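Local atomic coordinates of putative N-acetylmuramoyl-L-alanine amidase,autolysin cwp6 (Peptoclostridium difficile, PDB entry 5J72), a protein that probably cleaves the amide bond between N-acetylmuramic acid and L-alanine in peptidoglycan, using a zinc-dependent amidase domain joined to CWB2 cell wall-binding modules. Residues P458-S463 and A475-Y480. Sequence-based numbering, arbitrary orientation.
With ZN (zinc ion), chain I.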
loop_
_atom_site.group_PDB
_atom_site.type_symbol
_atom_site.label_atom_id
_atom_site.label_comp_id
_atom_site.label_asym_id
_atom_site.label_seq_id
_atom_site.Cartn_x
_atom_site.Cartn_y
_atom_site.Cartn_z
ATOM N N PRO A 458 -23.079 7.962 -1.169
ATOM C CA PRO A 458 -22.995 8.216 0.298
ATOM C C PRO A 458 -23.643 9.615 0.531
ATOM O O PRO A 458 -23.098 10.592 0.014
ATOM C CB PRO A 458 -21.491 8.191 0.587
ATOM C CG PRO A 458 -20.801 7.841 -0.717
ATOM C CD PRO A 458 -21.764 8.071 -1.832
ATOM N N GLY A 459 -24.738 9.714 1.279
ATOM C CA GLY A 459 -25.445 10.990 1.389
ATOM C C GLY A 459 -24.623 12.064 2.073
ATOM O O GLY A 459 -23.748 11.750 2.885
ATOM N N HIS A 460 -24.929 13.323 1.709
ATOM C CA HIS A 460 -24.316 14.514 2.314
ATOM C C HIS A 460 -22.834 14.535 2.066
ATOM O O HIS A 460 -22.368 13.861 1.145
ATOM C CB HIS A 460 -24.629 14.482 3.818
ATOM C CG HIS A 460 -26.100 14.356 4.078
ATOM N ND1 HIS A 460 -27.003 15.354 3.802
ATOM C CD2 HIS A 460 -26.829 13.282 4.533
ATOM C CE1 HIS A 460 -28.225 14.873 4.082
ATOM N NE2 HIS A 460 -28.212 13.615 4.531
ATOM N N GLY A 461 -22.091 15.346 2.841
ATOM C CA GLY A 461 -20.641 15.466 2.654
ATOM C C GLY A 461 -20.213 16.945 2.627
ATOM O O GLY A 461 -21.000 17.819 2.243
ATOM N N GLY A 462 -18.981 17.198 3.008
ATOM C CA GLY A 462 -18.418 18.562 2.957
ATOM C C GLY A 462 -19.193 19.549 3.821
ATOM O O GLY A 462 -19.371 19.323 5.025
ATOM N N SER A 463 -19.689 20.619 3.209
ATOM C CA SER A 463 -20.466 21.652 3.927
ATOM C C SER A 463 -21.757 21.102 4.573
ATOM O O SER A 463 -22.299 21.732 5.508
ATOM C CB SER A 463 -20.883 22.755 2.960
ATOM O OG SER A 463 -19.761 23.256 2.254
ATOM N N ALA A 475 -21.303 11.505 16.269
ATOM C CA ALA A 475 -21.549 10.883 14.998
ATOM C C ALA A 475 -22.121 11.875 14.043
ATOM O O ALA A 475 -22.987 12.714 14.402
ATOM C CB ALA A 475 -22.553 9.713 15.195
ATOM N N GLN A 476 -21.632 11.790 12.795
ATOM C CA GLN A 476 -22.104 12.634 11.718
ATOM C C GLN A 476 -22.547 11.728 10.603
ATOM O O GLN A 476 -21.762 10.871 10.173
ATOM C CB GLN A 476 -20.974 13.529 11.208
ATOM C CG GLN A 476 -20.681 14.696 12.169
ATOM C CD GLN A 476 -19.622 15.567 11.562
ATOM O OE1 GLN A 476 -18.437 15.211 11.553
ATOM N NE2 GLN A 476 -20.005 16.708 11.006
ATOM N N GLU A 477 -23.772 11.916 10.099
ATOM C CA GLU A 477 -24.274 11.088 9.003
ATOM C C GLU A 477 -23.274 11.035 7.795
ATOM O O GLU A 477 -23.063 9.946 7.219
ATOM C CB GLU A 477 -25.627 11.643 8.538
ATOM C CG GLU A 477 -26.257 10.835 7.389
ATOM C CD GLU A 477 -27.613 11.400 6.951
ATOM O OE1 GLU A 477 -28.219 10.829 6.037
ATOM O OE2 GLU A 477 -28.061 12.425 7.504
ATOM N N LYS A 478 -22.693 12.184 7.388
ATOM C CA LYS A 478 -21.795 12.204 6.216
ATOM C C LYS A 478 -20.582 11.270 6.371
ATOM O O LYS A 478 -20.055 10.757 5.367
ATOM C CB LYS A 478 -21.325 13.649 5.902
ATOM C CG LYS A 478 -20.266 14.205 6.889
ATOM C CD LYS A 478 -19.593 15.475 6.254
ATOM C CE LYS A 478 -18.837 16.325 7.258
ATOM N NZ LYS A 478 -17.950 17.303 6.517
ATOM N N LYS A 479 -20.138 11.010 7.582
ATOM C CA LYS A 479 -18.991 10.105 7.672
ATOM C C LYS A 479 -19.453 8.618 7.756
ATOM O O LYS A 479 -18.756 7.717 7.283
ATOM C CB LYS A 479 -18.215 10.367 8.927
ATOM C CG LYS A 479 -17.713 11.802 8.974
ATOM C CD LYS A 479 -17.124 12.093 10.307
ATOM C CE LYS A 479 -16.448 13.446 10.277
ATOM N NZ LYS A 479 -15.900 13.767 11.610
ATOM N N TYR A 480 -20.609 8.384 8.390
ATOM C CA TYR A 480 -21.064 7.009 8.490
ATOM C C TYR A 480 -21.540 6.605 7.113
ATOM O O TYR A 480 -21.393 5.419 6.758
ATOM C CB TYR A 480 -22.237 6.920 9.474
ATOM C CG TYR A 480 -21.763 6.600 10.861
ATOM C CD1 TYR A 480 -21.908 5.317 11.386
ATOM C CD2 TYR A 480 -21.189 7.580 11.666
ATOM C CE1 TYR A 480 -21.500 5.017 12.672
ATOM C CE2 TYR A 480 -20.775 7.288 12.965
ATOM C CZ TYR A 480 -20.936 6.005 13.464
ATOM O OH TYR A 480 -20.560 5.684 14.750
HETATM ZN ZN ZN I . -29.711 11.978 4.876
HETATM O O HOH W 1 -30.388 13.459 6.566
HETATM O O HOH W 2 -31.248 12.987 3.750
HETATM O O HOH W 3 -31.276 10.909 5.910
#
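Zinc is held here in the Amidase_3 manner, by a histidine from the loop after strand 453-458 and a glutamate from the first turn of helix 477-494; His530 is the third protein ligand. His460 NE2 and Glu477 OE1 each lie 2.2 Å from ZN, and three waters complete six-fold coordination. Histidine suits its place because NE2 can bind the metal while ND1, on the far side of the ring, hydrogen-bonds Asp464 OD2, which fixes the ring's rotation and probably makes NE2 a better metal ligand.

Glu477 reaches the ion fully stretched, CG anti to the backbone N (chi1 -179°), its two methylenes carrying the carboxylate out to the metal. The carboxylate crosses the imidazole obliquely, the planes 66° apart, and binds through one oxygen: OE2 stays 3.1 Å from ZN, accepting hydrogen bonds from Ala467 N and from a zinc-bound water 2.7 Å away. These two bonds to OE2, with the OE1-zinc bond, hold the carboxylate in place, and the negative charge would favour polarisation of this water.

Behind the metal, the loop turns through torsions that suit glycine: a CB on Gly461 would strike the preceding carbonyl O, and Gly462 has positive phi. Gly461 N lies 3.6 Å from Lys478 CB. Lys478 starts from the crowded position between backbone N and carbonyl carbon (chi1 74°), then runs extended alongside Gly461 and Gly462. Lys478 NZ forms a salt bridge with Asp506 OD2, whose OD1 accepts a hydrogen bond from Gly462 N, and NZ also donates to Gly462 O at 2.9 Å, approaching in the plane of the carbonyl along a lone pair of the oxygen.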